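Local coordinates for G/U mismatch-specific DNA glycosylase (Deinococcus radiodurans, PDB 2C2Q), which belongs to the uracil-DNA glycosylase superfamily and folds as a compact alpha/beta domain built around a largely parallel beta-sheet, at residues A44-P49 / L82-K87; E15-D20 / I38-R43; V29-A34 / V118-K123; N51-T56 / P158-L163; L62-L67 / P76-G81. The protein carries 1 engineered substitution. All blocks are in the same frame, centred on the assembly; numbering follows the deposited sequence.

Contact 1 (A44-P49 / L82-K87); sequences AYYANP and LTDVAK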
# COMPACT_ATOMS: atom_id res chain seq x y z
N ALA A 44 -2.81 10.57 8.78
CA ALA A 44 -1.72 9.57 8.78
C ALA A 44 -2.24 8.29 8.06
O ALA A 44 -3.31 8.33 7.40
CB ALA A 44 -1.26 9.28 10.25
N TYR A 45 -1.50 7.18 8.18
CA TYR A 45 -1.91 5.91 7.56
C TYR A 45 -2.04 4.89 8.65
O TYR A 45 -1.22 4.93 9.57
CB TYR A 45 -0.87 5.44 6.54
CG TYR A 45 -0.92 6.18 5.20
CD1 TYR A 45 -1.51 5.59 4.06
CD2 TYR A 45 -0.38 7.47 5.10
CE1 TYR A 45 -1.52 6.31 2.80
CE2 TYR A 45 -0.41 8.17 3.89
CZ TYR A 45 -0.97 7.58 2.75
OH TYR A 45 -0.97 8.26 1.53
N TYR A 46 -2.99 3.96 8.46
CA TYR A 46 -3.23 2.79 9.34
C TYR A 46 -3.12 3.21 10.80
O TYR A 46 -2.34 2.60 11.60
CB TYR A 46 -2.21 1.68 8.98
CG TYR A 46 -2.26 1.32 7.53
CD1 TYR A 46 -3.30 0.50 7.00
CD2 TYR A 46 -1.30 1.81 6.66
CE1 TYR A 46 -3.35 0.20 5.64
CE2 TYR A 46 -1.32 1.52 5.29
CZ TYR A 46 -2.36 0.72 4.76
OH TYR A 46 -2.44 0.42 3.43
N ALA A 47 -3.87 4.29 11.13
CA ALA A 47 -3.78 4.92 12.44
C ALA A 47 -4.69 4.29 13.52
O ALA A 47 -4.56 4.64 14.70
CB ALA A 47 -4.03 6.47 12.34
N ASN A 48 -5.63 3.44 13.11
CA ASN A 48 -6.48 2.71 14.08
C ASN A 48 -5.52 1.85 14.88
O ASN A 48 -4.73 1.08 14.34
CB ASN A 48 -7.51 1.86 13.36
CG ASN A 48 -8.35 1.02 14.32
OD1 ASN A 48 -7.84 0.55 15.34
ND2 ASN A 48 -9.61 0.85 14.00
N PRO A 49 -5.53 2.05 16.19
CA PRO A 49 -4.51 1.43 17.02
C PRO A 49 -4.57 -0.11 17.00
O PRO A 49 -3.59 -0.73 17.35
CB PRO A 49 -4.85 1.93 18.43
CG PRO A 49 -5.71 3.12 18.23
CD PRO A 49 -6.48 2.89 16.95
N LEU A 82 3.76 5.09 0.05
CA LEU A 82 2.39 4.86 0.45
C LEU A 82 1.45 5.63 -0.45
O LEU A 82 1.73 6.81 -0.82
CB LEU A 82 2.09 5.35 1.89
CG LEU A 82 2.82 4.61 3.04
CD1 LEU A 82 2.61 5.39 4.29
CD2 LEU A 82 2.16 3.16 3.09
N THR A 83 0.36 4.99 -0.78
CA THR A 83 -0.83 5.68 -1.32
C THR A 83 -2.08 4.79 -1.10
O THR A 83 -1.97 3.75 -0.48
CB THR A 83 -0.63 6.07 -2.82
OG1 THR A 83 -1.77 6.81 -3.30
CG2 THR A 83 -0.52 4.81 -3.73
N ASP A 84 -3.23 5.17 -1.67
CA ASP A 84 -4.46 4.39 -1.57
C ASP A 84 -5.22 4.49 -2.88
O ASP A 84 -5.07 5.47 -3.61
CB ASP A 84 -5.36 4.96 -0.48
CG ASP A 84 -4.85 4.66 0.94
OD1 ASP A 84 -4.34 3.53 1.22
OD2 ASP A 84 -4.99 5.49 1.87
N VAL A 85 -6.11 3.55 -3.11
CA VAL A 85 -6.93 3.62 -4.34
C VAL A 85 -7.90 4.79 -4.27
O VAL A 85 -8.19 5.45 -5.28
CB VAL A 85 -7.66 2.27 -4.57
CG1 VAL A 85 -8.44 2.28 -5.90
CG2 VAL A 85 -6.65 1.08 -4.52
N ALA A 86 -8.44 5.05 -3.08
CA ALA A 86 -9.31 6.20 -2.83
C ALA A 86 -8.60 7.24 -1.92
O ALA A 86 -8.23 6.92 -0.77
CB ALA A 86 -10.59 5.74 -2.21
N LYS A 87 -8.41 8.45 -2.43
CA LYS A 87 -7.62 9.45 -1.71
C LYS A 87 -8.45 10.63 -1.12
O LYS A 87 -7.96 11.38 -0.32
CB LYS A 87 -6.57 10.01 -2.64
CG LYS A 87 -5.42 9.05 -2.93
CD LYS A 87 -4.60 8.65 -1.66
CE LYS A 87 -4.05 9.86 -0.93
NZ LYS A 87 -2.96 9.53 0.08
O HOH W 1 -1.40 2.45 2.11

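Contact 2 (E15-D20 / I38-R43); sequences EYLVPD and ISARAR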
# COMPACT_ATOMS: atom_id res chain seq x y z
N GLU A 15 -6.67 18.25 -2.41
CA GLU A 15 -7.91 17.51 -2.30
C GLU A 15 -7.71 16.22 -1.47
O GLU A 15 -8.67 15.67 -0.94
CB GLU A 15 -8.47 17.18 -3.65
CG GLU A 15 -8.77 18.46 -4.45
CD GLU A 15 -9.46 18.20 -5.78
OE1 GLU A 15 -9.78 17.03 -6.14
OE2 GLU A 15 -9.72 19.22 -6.49
N TYR A 16 -6.49 15.72 -1.41
CA TYR A 16 -6.30 14.41 -0.73
C TYR A 16 -6.43 14.61 0.78
O TYR A 16 -5.93 15.59 1.33
CB TYR A 16 -4.94 13.83 -1.03
CG TYR A 16 -4.71 13.34 -2.44
CD1 TYR A 16 -5.76 13.25 -3.39
CD2 TYR A 16 -3.42 12.99 -2.84
CE1 TYR A 16 -5.49 12.82 -4.68
CE2 TYR A 16 -3.14 12.58 -4.11
CZ TYR A 16 -4.16 12.49 -5.03
OH TYR A 16 -3.80 12.04 -6.28
N LEU A 17 -7.07 13.66 1.45
CA LEU A 17 -7.30 13.72 2.89
C LEU A 17 -5.98 13.56 3.63
O LEU A 17 -5.75 14.21 4.65
CB LEU A 17 -8.33 12.67 3.36
CG LEU A 17 -9.71 12.65 2.65
CD1 LEU A 17 -10.58 11.64 3.27
CD2 LEU A 17 -10.35 14.06 2.68
N VAL A 18 -5.06 12.72 3.10
CA VAL A 18 -3.74 12.51 3.66
C VAL A 18 -2.76 12.45 2.45
O VAL A 18 -3.17 11.91 1.43
CB VAL A 18 -3.64 11.18 4.41
CG1 VAL A 18 -2.30 11.16 5.14
CG2 VAL A 18 -4.83 11.07 5.44
N PRO A 19 -1.59 13.11 2.52
CA PRO A 19 -0.63 13.10 1.40
C PRO A 19 -0.22 11.67 1.00
O PRO A 19 -0.11 10.77 1.87
CB PRO A 19 0.59 13.84 1.94
CG PRO A 19 0.03 14.79 2.94
CD PRO A 19 -1.07 13.95 3.63
N ASP A 20 -0.04 11.47 -0.28
CA ASP A 20 0.83 10.37 -0.78
C ASP A 20 2.26 10.46 -0.27
O ASP A 20 2.75 11.56 0.08
CB ASP A 20 0.83 10.37 -2.27
CG ASP A 20 -0.44 9.81 -2.81
OD1 ASP A 20 -1.22 9.10 -2.06
OD2 ASP A 20 -0.75 10.06 -3.99
N ILE A 38 -10.32 7.27 11.42
CA ILE A 38 -9.28 7.63 12.35
C ILE A 38 -8.00 8.10 11.60
O ILE A 38 -7.38 9.09 12.00
CB ILE A 38 -8.94 6.35 13.28
CG1 ILE A 38 -10.13 6.11 14.26
CG2 ILE A 38 -7.61 6.53 14.05
CD1 ILE A 38 -9.97 4.68 14.96
N SER A 39 -7.62 7.38 10.55
CA SER A 39 -6.45 7.75 9.73
C SER A 39 -6.60 9.16 9.10
O SER A 39 -5.68 9.96 9.14
CB SER A 39 -6.19 6.69 8.67
OG SER A 39 -5.79 5.47 9.34
N ALA A 40 -7.77 9.41 8.56
CA ALA A 40 -8.08 10.72 7.93
C ALA A 40 -8.00 11.84 8.97
O ALA A 40 -7.41 12.87 8.74
CB ALA A 40 -9.42 10.67 7.31
N ARG A 41 -8.62 11.63 10.15
CA ARG A 41 -8.55 12.62 11.22
C ARG A 41 -7.17 12.87 11.73
O ARG A 41 -6.80 14.03 11.93
CB ARG A 41 -9.48 12.26 12.35
CG ARG A 41 -10.90 12.37 11.89
CD ARG A 41 -11.90 12.38 13.01
NE ARG A 41 -11.68 11.26 13.93
CZ ARG A 41 -12.12 10.02 13.74
NH1 ARG A 41 -12.81 9.71 12.64
NH2 ARG A 41 -11.89 9.10 14.65
N ALA A 42 -6.36 11.80 11.88
CA ALA A 42 -4.96 11.93 12.28
C ALA A 42 -4.05 12.43 11.12
O ALA A 42 -2.90 12.73 11.38
CB ALA A 42 -4.44 10.58 12.78
N ARG A 43 -4.57 12.50 9.89
CA ARG A 43 -3.76 12.83 8.72
C ARG A 43 -2.55 11.87 8.70
O ARG A 43 -1.40 12.29 8.62
CB ARG A 43 -3.29 14.32 8.73
CG ARG A 43 -4.48 15.25 8.38
CD ARG A 43 -4.04 16.70 8.29
NE ARG A 43 -5.16 17.64 8.41
CZ ARG A 43 -5.03 18.97 8.58
NH1 ARG A 43 -3.83 19.55 8.64
NH2 ARG A 43 -6.11 19.74 8.68
O HOH W 2 -7.74 14.52 6.48

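Contact 3 (V29-A34 / V118-K123); sequences VLVGTA and VAFTSK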
# COMPACT_ATOMS: atom_id res chain seq x y z
N VAL A 29 5.89 0.30 -2.81
CA VAL A 29 4.78 1.16 -2.40
C VAL A 29 3.61 0.29 -1.95
O VAL A 29 3.14 -0.59 -2.71
CB VAL A 29 4.35 2.05 -3.57
CG1 VAL A 29 3.02 2.80 -3.29
CG2 VAL A 29 5.50 3.02 -4.00
N LEU A 30 3.11 0.60 -0.76
CA LEU A 30 2.01 -0.16 -0.10
C LEU A 30 0.74 0.65 -0.31
O LEU A 30 0.68 1.84 0.05
CB LEU A 30 2.29 -0.35 1.38
CG LEU A 30 3.45 -1.36 1.58
CD1 LEU A 30 4.29 -0.90 2.81
CD2 LEU A 30 2.83 -2.83 1.65
N VAL A 31 -0.23 0.02 -0.96
CA VAL A 31 -1.44 0.72 -1.41
C VAL A 31 -2.70 0.18 -0.68
O VAL A 31 -3.01 -1.05 -0.78
CB VAL A 31 -1.66 0.53 -2.91
CG1 VAL A 31 -2.94 1.29 -3.35
CG2 VAL A 31 -0.40 0.96 -3.73
N GLY A 32 -3.37 1.01 0.10
CA GLY A 32 -4.58 0.57 0.79
C GLY A 32 -5.84 0.88 -0.01
O GLY A 32 -5.77 1.37 -1.13
N THR A 33 -7.02 0.63 0.57
CA THR A 33 -8.28 1.03 -0.11
C THR A 33 -8.49 2.55 0.03
O THR A 33 -8.62 3.29 -0.97
CB THR A 33 -9.44 0.29 0.58
OG1 THR A 33 -9.22 0.33 1.99
CG2 THR A 33 -9.39 -1.25 0.24
N ALA A 34 -8.52 3.01 1.27
CA ALA A 34 -8.83 4.39 1.64
C ALA A 34 -8.46 4.54 3.09
O ALA A 34 -8.43 3.52 3.85
CB ALA A 34 -10.30 4.70 1.48
N VAL A 118 4.66 -2.83 -6.18
CA VAL A 118 3.41 -2.25 -5.64
C VAL A 118 2.70 -3.38 -4.89
O VAL A 118 2.41 -4.41 -5.50
CB VAL A 118 2.52 -1.67 -6.77
CG1 VAL A 118 1.09 -1.22 -6.21
CG2 VAL A 118 3.23 -0.46 -7.34
N ALA A 119 2.45 -3.22 -3.59
CA ALA A 119 1.81 -4.30 -2.82
C ALA A 119 0.49 -3.75 -2.26
O ALA A 119 0.50 -2.76 -1.53
CB ALA A 119 2.70 -4.82 -1.70
N PHE A 120 -0.63 -4.29 -2.75
CA PHE A 120 -1.94 -3.94 -2.18
C PHE A 120 -2.07 -4.54 -0.80
O PHE A 120 -1.74 -5.72 -0.58
CB PHE A 120 -3.09 -4.42 -3.09
CG PHE A 120 -3.09 -3.71 -4.41
CD1 PHE A 120 -3.75 -2.48 -4.54
CD2 PHE A 120 -2.32 -4.19 -5.47
CE1 PHE A 120 -3.74 -1.76 -5.72
CE2 PHE A 120 -2.30 -3.44 -6.68
CZ PHE A 120 -3.01 -2.26 -6.79
N THR A 121 -2.46 -3.72 0.16
CA THR A 121 -2.58 -4.21 1.57
C THR A 121 -3.94 -4.84 1.87
O THR A 121 -4.27 -5.07 3.02
CB THR A 121 -2.29 -3.06 2.57
OG1 THR A 121 -3.30 -2.02 2.39
CG2 THR A 121 -0.91 -2.41 2.22
N SER A 122 -4.74 -5.04 0.84
CA SER A 122 -5.95 -5.86 0.96
C SER A 122 -6.37 -6.37 -0.41
O SER A 122 -6.07 -5.78 -1.44
CB SER A 122 -7.10 -5.05 1.59
OG SER A 122 -7.44 -3.97 0.72
N LYS A 123 -7.08 -7.49 -0.44
CA LYS A 123 -7.72 -7.88 -1.69
C LYS A 123 -8.61 -6.83 -2.36
O LYS A 123 -8.54 -6.66 -3.56
CB LYS A 123 -8.52 -9.16 -1.45
CG LYS A 123 -7.62 -10.30 -1.08
CD LYS A 123 -8.29 -11.59 -1.59
CE LYS A 123 -7.48 -12.78 -1.15
NZ LYS A 123 -8.17 -14.02 -1.66
O HOH W 3 -5.36 -2.44 -1.21
O HOH W 4 -6.16 -2.01 2.26

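Contact 4 (N51-T56 / P158-L163); sequences NKFWRT and PSTSPL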
# COMPACT_ATOMS: atom_id res chain seq x y z
N ASN A 51 -5.20 -1.77 14.12
CA ASN A 51 -4.77 -2.16 12.80
C ASN A 51 -3.33 -2.66 12.93
O ASN A 51 -2.51 -1.98 13.54
CB ASN A 51 -4.83 -0.96 11.80
CG ASN A 51 -4.61 -1.42 10.38
OD1 ASN A 51 -3.53 -1.94 10.07
ND2 ASN A 51 -5.63 -1.31 9.52
N LYS A 52 -3.01 -3.84 12.35
CA LYS A 52 -1.70 -4.50 12.57
C LYS A 52 -0.59 -4.00 11.62
O LYS A 52 0.53 -4.49 11.66
CB LYS A 52 -1.79 -6.04 12.33
CG LYS A 52 -2.86 -6.74 13.14
CD LYS A 52 -2.73 -8.29 12.97
CE LYS A 52 -3.96 -8.78 12.25
NZ LYS A 52 -5.16 -8.64 13.08
N PHE A 53 -0.89 -3.01 10.74
CA PHE A 53 0.07 -2.65 9.71
C PHE A 53 1.47 -2.26 10.26
O PHE A 53 2.48 -2.82 9.78
CB PHE A 53 -0.49 -1.44 8.94
CG PHE A 53 0.39 -0.98 7.81
CD1 PHE A 53 0.34 -1.56 6.55
CD2 PHE A 53 1.22 0.16 7.99
CE1 PHE A 53 1.15 -1.07 5.50
CE2 PHE A 53 2.01 0.62 6.94
CZ PHE A 53 1.99 0.02 5.73
N TRP A 54 1.55 -1.28 11.17
CA TRP A 54 2.85 -0.76 11.68
C TRP A 54 3.67 -1.85 12.42
O TRP A 54 4.85 -2.04 12.12
CB TRP A 54 2.70 0.49 12.50
CG TRP A 54 2.15 1.61 11.65
CD1 TRP A 54 0.92 2.15 11.75
CD2 TRP A 54 2.80 2.26 10.52
NE1 TRP A 54 0.75 3.14 10.80
CE2 TRP A 54 1.86 3.20 10.00
CE3 TRP A 54 4.06 2.13 9.89
CZ2 TRP A 54 2.17 4.07 8.94
CZ3 TRP A 54 4.36 2.97 8.80
CH2 TRP A 54 3.41 3.93 8.34
N ARG A 55 2.96 -2.63 13.22
CA ARG A 55 3.57 -3.84 13.88
C ARG A 55 4.12 -4.79 12.81
O ARG A 55 5.26 -5.27 12.92
CB ARG A 55 2.49 -4.56 14.67
CG ARG A 55 2.87 -5.85 15.43
CD ARG A 55 1.62 -6.28 16.29
NE ARG A 55 0.71 -5.11 16.39
CZ ARG A 55 -0.63 -5.17 16.42
NH1 ARG A 55 -1.27 -6.34 16.42
NH2 ARG A 55 -1.34 -4.03 16.47
N THR A 56 3.31 -5.08 11.79
CA THR A 56 3.68 -6.02 10.77
C THR A 56 4.92 -5.57 10.00
O THR A 56 5.85 -6.34 9.81
CB THR A 56 2.47 -6.35 9.82
OG1 THR A 56 1.38 -6.90 10.61
CG2 THR A 56 2.83 -7.38 8.73
N PRO A 158 -2.73 -9.91 2.88
CA PRO A 158 -3.89 -10.05 3.80
C PRO A 158 -4.07 -8.74 4.55
O PRO A 158 -3.11 -8.20 5.09
CB PRO A 158 -3.46 -11.18 4.76
CG PRO A 158 -2.44 -12.00 3.96
CD PRO A 158 -1.65 -10.86 3.24
N SER A 159 -5.32 -8.26 4.57
CA SER A 159 -5.62 -7.01 5.34
C SER A 159 -5.16 -7.06 6.82
O SER A 159 -5.34 -8.08 7.51
CB SER A 159 -7.11 -6.66 5.20
OG SER A 159 -7.42 -5.61 6.06
N THR A 160 -4.55 -5.96 7.29
CA THR A 160 -4.16 -5.80 8.67
C THR A 160 -5.28 -5.15 9.49
O THR A 160 -5.09 -4.82 10.64
CB THR A 160 -2.87 -4.98 8.78
OG1 THR A 160 -3.07 -3.73 8.09
CG2 THR A 160 -1.69 -5.70 8.06
N SER A 161 -6.44 -4.93 8.86
CA SER A 161 -7.55 -4.30 9.55
C SER A 161 -8.13 -5.23 10.63
O SER A 161 -8.03 -6.46 10.46
CB SER A 161 -8.55 -3.83 8.50
OG SER A 161 -9.77 -4.46 8.75
N PRO A 162 -8.65 -4.67 11.73
CA PRO A 162 -9.07 -5.48 12.89
C PRO A 162 -10.12 -6.52 12.51
O PRO A 162 -10.04 -7.65 13.00
CB PRO A 162 -9.60 -4.44 13.89
CG PRO A 162 -9.00 -3.17 13.49
CD PRO A 162 -8.81 -3.22 11.98
N LEU A 163 -11.03 -6.14 11.61
CA LEU A 163 -12.05 -7.02 11.02
C LEU A 163 -11.48 -8.24 10.25
O LEU A 163 -12.25 -9.02 9.64
CB LEU A 163 -12.89 -6.21 10.01
CG LEU A 163 -14.11 -5.35 10.40
CD1 LEU A 163 -14.00 -3.97 9.77
CD2 LEU A 163 -15.46 -6.00 9.99
O HOH W 5 -6.22 -8.38 10.11

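Contact 5 (L62-L67 / P76-G81); sequences LTPRQL and PQYGLG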
# COMPACT_ATOMS: atom_id res chain seq x y z
N LEU A 62 10.55 -4.85 7.36
CA LEU A 62 10.45 -3.76 6.35
C LEU A 62 10.92 -2.47 6.99
O LEU A 62 11.50 -1.58 6.31
CB LEU A 62 9.01 -3.65 5.81
CG LEU A 62 8.60 -4.72 4.82
CD1 LEU A 62 7.09 -4.78 4.57
CD2 LEU A 62 9.41 -4.57 3.52
N THR A 63 10.69 -2.35 8.29
CA THR A 63 11.25 -1.27 9.10
C THR A 63 11.98 -1.85 10.33
O THR A 63 11.61 -2.92 10.83
CB THR A 63 10.16 -0.24 9.54
OG1 THR A 63 9.24 -0.79 10.53
CG2 THR A 63 9.31 0.20 8.33
N PRO A 64 13.04 -1.17 10.80
CA PRO A 64 13.82 -1.61 11.97
C PRO A 64 13.22 -1.31 13.35
O PRO A 64 13.76 -1.80 14.36
CB PRO A 64 15.13 -0.84 11.83
CG PRO A 64 14.74 0.46 11.14
CD PRO A 64 13.63 0.04 10.17
N ARG A 65 12.19 -0.47 13.40
CA ARG A 65 11.48 -0.12 14.64
C ARG A 65 10.01 -0.10 14.25
O ARG A 65 9.74 -0.05 13.06
CB ARG A 65 11.88 1.27 15.10
CG ARG A 65 13.00 1.32 16.19
CD ARG A 65 13.57 2.77 16.43
NE ARG A 65 12.88 3.75 15.57
CZ ARG A 65 11.79 4.44 15.91
NH1 ARG A 65 11.25 4.30 17.12
NH2 ARG A 65 11.23 5.30 15.04
N GLN A 66 9.09 -0.15 15.20
CA GLN A 66 7.68 0.01 14.87
C GLN A 66 7.41 1.53 14.80
O GLN A 66 7.59 2.26 15.81
CB GLN A 66 6.74 -0.70 15.87
CG GLN A 66 5.26 -0.37 15.64
CD GLN A 66 4.30 -1.17 16.53
OE1 GLN A 66 4.61 -2.28 16.97
NE2 GLN A 66 3.12 -0.62 16.76
N LEU A 67 7.03 2.01 13.63
CA LEU A 67 6.75 3.45 13.52
C LEU A 67 5.42 3.71 14.18
O LEU A 67 4.57 2.79 14.24
CB LEU A 67 6.65 3.93 12.07
CG LEU A 67 7.68 3.70 10.95
CD1 LEU A 67 7.82 4.86 9.98
CD2 LEU A 67 9.01 3.04 11.27
N PRO A 76 10.31 6.46 3.12
CA PRO A 76 11.27 6.40 2.02
C PRO A 76 12.73 6.16 2.42
O PRO A 76 13.51 5.69 1.58
CB PRO A 76 11.11 7.76 1.30
CG PRO A 76 9.69 8.12 1.58
CD PRO A 76 9.47 7.69 3.02
N GLN A 77 13.08 6.48 3.65
CA GLN A 77 14.44 6.23 4.11
C GLN A 77 14.71 4.69 4.15
O GLN A 77 15.85 4.23 4.17
CB GLN A 77 14.68 6.92 5.45
CG GLN A 77 14.08 6.22 6.67
CD GLN A 77 14.37 6.91 7.94
OE1 GLN A 77 15.51 7.42 8.16
NE2 GLN A 77 13.38 6.91 8.84
N TYR A 78 13.64 3.92 4.11
CA TYR A 78 13.70 2.44 4.08
C TYR A 78 13.31 1.92 2.71
O TYR A 78 13.15 0.72 2.52
CB TYR A 78 12.79 1.87 5.20
CG TYR A 78 13.15 2.39 6.57
CD1 TYR A 78 14.45 2.33 7.02
CD2 TYR A 78 12.18 2.93 7.42
CE1 TYR A 78 14.81 2.80 8.29
CE2 TYR A 78 12.52 3.39 8.66
CZ TYR A 78 13.84 3.33 9.09
OH TYR A 78 14.18 3.78 10.35
N GLY A 79 13.16 2.84 1.75
CA GLY A 79 12.74 2.52 0.39
C GLY A 79 11.25 2.20 0.20
O GLY A 79 10.86 1.66 -0.83
N LEU A 80 10.43 2.62 1.16
CA LEU A 80 8.99 2.36 1.12
C LEU A 80 8.21 3.68 0.91
O LEU A 80 8.62 4.73 1.43
CB LEU A 80 8.51 1.74 2.42
CG LEU A 80 8.48 0.18 2.44
CD1 LEU A 80 9.91 -0.37 2.07
CD2 LEU A 80 8.00 -0.29 3.78
N GLY A 81 7.12 3.56 0.17
CA GLY A 81 6.14 4.66 -0.01
C GLY A 81 4.71 4.18 0.24
O GLY A 81 4.46 2.98 0.54
O HOH W 6 13.03 -1.52 4.08

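Contact 1 (A44-P49 / L82-K87)
The Tyr45 ring has Leu82 over one face. Methyl CD1 of Leu82 stands 3.9 Å from the ring centroid, offset toward the rim, in a CH-pi contact. The bond from CA to CB of Tyr45 points at the strand, with CG anti to the carbonyl carbon (chi1 -77°). CB of Leu82 touches the far end of the ring at CE1. Asp84 comes to the same ring obliquely: its OD2 is 3.7 Å from CE1 of Tyr45, with the ring and carboxylate planes 45° apart. The second aromatic, Tyr46, meets methyl CD2 of Leu82 at its edge, and its ring stacks with Phe53. The contact joins the loop after helix 37-42 to strand 80-84, an outermost strand of the sheet in this superfamily fold. An acetate, probably from the crystallisation liquor, lies beside Asp84. A water lies between Tyr46 OH (2.6 Å) and Thr83 O and probably bridges them. Tyr46 OH is also bonded to Thr121 OG1. NZ of Lys87, at the end of a bent chain, lies 2.8 Å from Tyr45 OH. That hydroxyl bonds to Pro19 O, while Lys87 NZ is hydrogen-bonded to Val18 O and makes a salt bridge with Asp20.

Contact 2 (E15-D20 / I38-R43)
Leu17 opens the contact with helix 37-42. Its methyl CD1 lies 4.3 Å from CB of Ala40, a light apolar touch. The carbonyl of Leu17 does more. A water donates to Leu17 O at 2.7 Å and to Ala40 O at 2.8 Å, so one molecule bridges the loop and the last turn of the helix. Leu17 O also has CG of Arg43 nearby.

Val18 follows and packs closer. Its two methyls divide the helix end between them. CG1 of Val18, anti to the backbone N (chi1 -171°), rests 3.6 Å from Arg43 C. CG2 of Val18, beside the backbone N, meets main chain too: CA of Arg43 at 3.9 Å and Ser39 O at 4.0 Å. Most of this is methyl against main chain, and no direct hydrogen bond crosses.

The backbone that Val18 covers is the C-terminal end of the helix. Arg43 has positive phi (53°) and closes a Schellman motif. Arg43 N to Ala40 O, at 3.1 Å, is one of its two bonds back into the last turn. The extended Arg43 chain leads away from the loop.

Segment 15-20 precedes strand 28-32, and helix 37-42 follows that strand. The loop lies between this helix end and Lys87, just beyond strand 80-84, with which Leu17 shares a backbone hydrogen bond. Asp20 OD2 makes a salt bridge to Lys109 of helix 103-113.

Contact 3 (V29-A34 / V118-K123)
Val31 packs on Phe120 and Val118 across two parallel strands. CB of Val31 meets CD1 of Phe120 at 4.0 Å. From there CG1 of Val31, anti to the backbone N (chi1 -179°), reaches CE1 of Phe120 at 3.9 Å. The two side chains lie side by side and point the same way, and CG1 approaches the ring obliquely. The other branch of Val31, CG2, presses on CG1 of Val118 at 3.6 Å.

Leu30 and Ala119 pair on the other face of the sheet. Methyl CD2 of Leu30 there touches both CB of Ala119 and CG2 of Thr121.

Three backbone bonds tie the strands: Ala119 N to Val29 O, Val31 N to Ala119 O, and Thr121 N to Val31 O at 2.9 Å. Val31 O also takes a water proton at 2.8 Å. Past the last bridge, a second water bonds Ser122 OG at 2.8 Å and also Thr121 OG1, which has Tyr46 as its protein partner. Ser122 is at the N-cap position of helix 123-130.

Segments 29-32 and 118-120 run 29° apart in direction. Their strands are the inner pair of the central four-stranded parallel sheet, 80-84, 28-32, 117-120 and 153-156, with the 2-1-3-4 order of the uracil-DNA glycosylase superfamily.

Contact 4 (N51-T56 / P158-L163)
Asn51 and Thr160 carry this contact, which is built on a helix-capping bond. Asn51 stands before helix 53-59. Its CG lies anti to the backbone N (chi1 -170°). Side-chain OD1 of Asn51 accepts from Phe53 N at 2.9 Å, with that donor in the carbonyl plane. The same oxygen accepts a second proton, from Thr160 OG1 at 2.7 Å, tilted 21° from the plane. Two donors from two segments therefore grip one amide oxygen and would fix the turn of the Asn51 carboxamide.

The tight part of the contact centres on Thr160. Its OG1 sits at the edge of the Phe53 ring and 3.6 Å from CB of Phe53. CB of Thr160 lies 3.4 Å from Phe53 N, and methyl CG2 lies near CA of Phe53. The backbone follows suit: Lys52 N donates to Thr160 O at 2.9 Å in a nearly straight bond (170°). CB of Ser161 points away from 51-56, though Asn51 ND2 lies 3.6 Å from CA of Ser161. Helix 171-188 also touches this part, through Trp173 on Thr160 and Thr56.

The other side is looser. Pro162 only brushes Asn51, with CG of Pro162 4.1 Å from Asn51 N. NZ of Lys52 is hydrogen-bonded to His165 ND1. A water here makes a weak bond to Lys52 NZ and donates to Ser159 O and to Ser161 O. Ser159 shapes its own loop as an ST turn, with Ser159 OG accepting from Ser161 N at 3.0 Å.

Contact 5 (L62-L67 / P76-G81)
Thr63 and Tyr78 are the nearest backbone pair, their CA atoms 6.7 Å apart, and no direct hydrogen bond joins the loop 62-67 to segment 76-81. Tyr78 does most of the packing. Its ring is held between two side chains on opposite faces. On one face lies CG of Gln77, its neighbour in sequence, over the ring centre. On the other lies CD of Pro64, 3.7 Å from the ring centroid and offset toward the rim, a CH-pi contact. Pro64 and Tyr78 reach toward each other tip to tip, and CG of Pro64 lies 3.5 Å from OH of Tyr78.

Further along, the Thr63 and Tyr78 side chains cross at about a right angle, with CG2 of Thr63 4.1 Å from CD2 of Tyr78. CD2 of Leu67 reaches CE2 of the Tyr78 ring at 4.4 Å, obliquely. Thr63 OG1 is turned to its own loop, where it donates to Arg65 O at 2.7 Å, nearly in line with the C=O bond. The Leu62 side chain meets the strand itself, its CB 4.1 Å from CD2 of Leu80. One water ties the backbones, donating to Leu62 O and to Tyr78 O, each at 2.7 Å.

Both segments belong to the connection from helix 53-59 to strand 80-84, part of a beta-alpha-beta crossover between the parallel neighbours 28-32 and 80-84. Segment 62-67 follows the helix, with Leu62 on Leu57 and Leu67 on Trp54. Segment 76-81 enters strand 80-84, and Leu80 and Leu62 both rest on Leu28 of strand 28-32.

Contacts 1, 3 and 5 share the sheet: strand 80-84 serves contacts 1 and 5, and its neighbour 28-32 serves contact 3. Leu30 N and Gly81 O, 3.0 Å apart, probably bond contact 3 to contact 5. Contacts 1 and 2 are closest, with centres 7 Å apart, and Thr83 OG1 lies 2.7 Å from Asp20 OD1. Bound acetate is found about 2 Å from Asp84 and about 4 Å from Gly32 and from Ser39 (nearest atoms). Contacts 1, 2 and 3 thus each lie beside bound acetate, which may mark a pocket. Contact 4 touches contact 3: Phe53 CZ lies 3.8 Å from Leu30 CD1. Contacts 2 and 5 do not touch.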